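Local coordinates for uncharacterized protein (PDB 4FMR), which probably binds DNA through an HU/IHF-like domain, which is joined to an Ig-like DUF4469 domain whose role the structure alone does not show, at the interface of chains A and B. Coordinates in Å, arbitrary orientation; residue numbers count along the deposited sequence, not the author numbering. Chains: chain A/B, uncharacterized hypothetical protein.

The interface of chains A and B. Residues chain A 81, 105-108; chain B 145-147, 238.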
ATOM      1  N   ARG A  81       2.838   3.319   7.438  1.00 30.37           N
ATOM      2  CA  ARG A  81       2.039   4.521   7.621  1.00 30.72           C
ATOM      3  C   ARG A  81       0.769   4.273   6.830  1.00 33.64           C
ATOM      4  O   ARG A  81       0.838   3.775   5.699  1.00 33.81           O
ATOM      5  CB  ARG A  81       2.781   5.822   7.231  1.00 29.51           C
ATOM      6  CG  ARG A  81       1.944   7.081   7.397  1.00 25.97           C
ATOM      7  CD  ARG A  81       1.140   7.357   6.141  1.00 29.96           C
ATOM      8  NE  ARG A  81       0.625   8.720   6.145  1.00 34.49           N
ATOM      9  CZ  ARG A  81      -0.004   9.274   5.126  1.00 38.42           C
ATOM     10  NH1 ARG A  81      -0.194   8.592   4.002  1.00 26.71           N
ATOM     11  NH2 ARG A  81      -0.407  10.530   5.201  1.00 30.14           N
ATOM     12  N   SER A 105      -4.886   3.315   2.548  1.00 29.16           N
ATOM     13  CA  SER A 105      -3.680   3.275   1.754  1.00 28.76           C
ATOM     14  C   SER A 105      -2.501   3.175   2.724  1.00 34.20           C
ATOM     15  O   SER A 105      -2.418   3.933   3.689  1.00 32.92           O
ATOM     16  CB  SER A 105      -3.608   4.500   0.852  1.00 32.54           C
ATOM     17  OG  SER A 105      -2.489   4.428  -0.011  1.00 42.24           O
ATOM     18  N   LEU A 106      -1.642   2.165   2.511  1.00 33.40           N
ATOM     19  CA  LEU A 106      -0.500   1.846   3.354  1.00 33.20           C
ATOM     20  C   LEU A 106       0.800   1.978   2.616  1.00 33.74           C
ATOM     21  O   LEU A 106       0.919   1.557   1.465  1.00 32.78           O
ATOM     22  CB  LEU A 106      -0.615   0.410   3.898  1.00 33.70           C
ATOM     23  CG  LEU A 106      -1.869   0.057   4.690  1.00 38.56           C
ATOM     24  CD1 LEU A 106      -2.042  -1.423   4.742  1.00 38.79           C
ATOM     25  CD2 LEU A 106      -1.808   0.623   6.101  1.00 41.26           C
ATOM     26  N   THR A 107       1.786   2.568   3.290  1.00 30.00           N
ATOM     27  CA  THR A 107       3.105   2.752   2.715  1.00 30.14           C
ATOM     28  C   THR A 107       4.104   2.147   3.700  1.00 34.09           C
ATOM     29  O   THR A 107       3.827   2.116   4.881  1.00 34.14           O
ATOM     30  CB  THR A 107       3.374   4.227   2.348  1.00 37.05           C
ATOM     31  OG1 THR A 107       4.585   4.271   1.600  1.00 39.97           O
ATOM     32  CG2 THR A 107       3.502   5.160   3.586  1.00 36.11           C
ATOM     33  N   GLN A 108       5.248   1.649   3.215  1.00 31.64           N
ATOM     34  CA  GLN A 108       6.249   1.048   4.096  1.00 30.68           C
ATOM     35  C   GLN A 108       6.783   2.102   5.120  1.00 32.84           C
ATOM     36  O   GLN A 108       6.916   3.295   4.816  1.00 29.16           O
ATOM     37  CB  GLN A 108       7.394   0.415   3.279  1.00 31.90           C
ATOM     38  CG  GLN A 108       8.387   1.421   2.681  1.00 26.92           C
ATOM     39  CD  GLN A 108       9.415   0.779   1.796  1.00 39.10           C
ATOM     40  OE1 GLN A 108       9.246  -0.338   1.325  1.00 35.84           O
ATOM     41  NE2 GLN A 108      10.487   1.500   1.498  1.00 30.27           N
TER
ATOM     42  N   ASP B 145      -1.514   9.084  -1.809  1.00 34.83           N
ATOM     43  CA  ASP B 145      -2.045   9.084  -0.442  1.00 35.38           C
ATOM     44  C   ASP B 145      -1.284  10.099   0.476  1.00 37.48           C
ATOM     45  O   ASP B 145      -1.411  10.033   1.684  1.00 36.04           O
ATOM     46  CB  ASP B 145      -1.966   7.653   0.145  1.00 35.83           C
ATOM     47  CG  ASP B 145      -0.574   7.041   0.193  1.00 42.46           C
ATOM     48  OD1 ASP B 145       0.391   7.693  -0.289  1.00 43.28           O
ATOM     49  OD2 ASP B 145      -0.447   5.898   0.672  1.00 44.18           O
ATOM     50  N   PHE B 146      -0.498  11.022  -0.116  1.00 35.33           N
ATOM     51  CA  PHE B 146       0.316  12.027   0.568  1.00 34.95           C
ATOM     52  C   PHE B 146       1.507  11.411   1.296  1.00 37.67           C
ATOM     53  O   PHE B 146       2.037  12.024   2.218  1.00 38.26           O
ATOM     54  CB  PHE B 146      -0.480  12.933   1.512  1.00 37.02           C
ATOM     55  CG  PHE B 146      -0.799  14.224   0.796  1.00 39.21           C
ATOM     56  CD1 PHE B 146      -1.928  14.332  -0.002  1.00 42.80           C
ATOM     57  CD2 PHE B 146       0.090  15.292   0.828  1.00 41.27           C
ATOM     58  CE1 PHE B 146      -2.212  15.514  -0.668  1.00 44.72           C
ATOM     59  CE2 PHE B 146      -0.183  16.468   0.135  1.00 44.80           C
ATOM     60  CZ  PHE B 146      -1.318  16.563  -0.627  1.00 43.79           C
ATOM     61  N   SER B 147       1.964  10.231   0.834  1.00 32.72           N
ATOM     62  CA  SER B 147       3.223   9.633   1.237  1.00 32.29           C
ATOM     63  C   SER B 147       4.246  10.137   0.211  1.00 36.94           C
ATOM     64  O   SER B 147       3.887  10.337  -0.952  1.00 34.94           O
ATOM     65  CB  SER B 147       3.141   8.110   1.310  1.00 35.80           C
ATOM     66  OG  SER B 147       2.933   7.576   0.015  1.00 42.57           O
ATOM     67  N   TYR B 238       3.411  12.143   4.772  1.00 30.85           N
ATOM     68  CA  TYR B 238       4.343  11.184   5.332  1.00 30.00           C
ATOM     69  C   TYR B 238       5.599  11.192   4.476  1.00 34.28           C
ATOM     70  O   TYR B 238       5.531  11.012   3.256  1.00 31.96           O
ATOM     71  CB  TYR B 238       3.753   9.778   5.451  1.00 29.71           C
ATOM     72  CG  TYR B 238       4.786   8.776   5.929  1.00 29.62           C
ATOM     73  CD1 TYR B 238       5.117   8.674   7.281  1.00 31.30           C
ATOM     74  CD2 TYR B 238       5.452   7.944   5.027  1.00 29.07           C
ATOM     75  CE1 TYR B 238       6.117   7.804   7.716  1.00 34.34           C
ATOM     76  CE2 TYR B 238       6.460   7.078   5.449  1.00 29.67           C
ATOM     77  CZ  TYR B 238       6.779   6.999   6.795  1.00 40.08           C
ATOM     78  OH  TYR B 238       7.733   6.105   7.224  1.00 39.13           O
TER
HETATM   79  O   HOH W   1      -2.724  11.941   3.731  1.00 37.87           O
HETATM   80  O   HOH W   2      -0.158   5.989   3.305  1.00 38.65           O
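A:Arg81 runs over the ring of B:Tyr238, the two side chains antiparallel; the tyrosine offers a broad flat face to the arginine stem. CB lies over the middle of that face, 3.7 Å from the centroid (CH-pi), while CG packs on ring atom CD1. With CG anti to the backbone N (chi1 179°), the stem passes back towards the tyrosine CB and still delivers the guanidinium to the neighbouring loop. There NH1 gives a nearly straight hydrogen bond (172° at H) to the backbone O of B:Asp145, 3.0 Å away; the oxygen lies in the guanidinium plane, though NH1 stands above the carbonyl plane. On the same side of the ring, towards its CD2 edge, the beta-branch of A:Thr107 supplies a compact methyl, CG2, which packs against B:Tyr238 CD2 and B:Ser147 CB, each 3.7 Å away. The small A:Ser105 lets its hydroxyl OG reach B:Asp145 OD2 (2.6 Å) from above the carboxylate plane, while B:Ser147 N and OG both donate to OD1 and so fix the carboxylate's rotation. Away from the ring the chains meet partly through water: water 2 is held between A:Arg81 NH1, A:Ser105 O and B:Asp145 OD2, and water 1 links NH2 to B:Asp145 O. An alanine in place of A:Arg81 would keep CB over the ring but would probably leave the B:Asp145 carbonyl without its arginine donor and a gap beside B:Tyr238 CB. Repeated by two-fold symmetry, this patch joins one chain's HU-like domain to the other's Ig-like domain, and may help hold a dimer together.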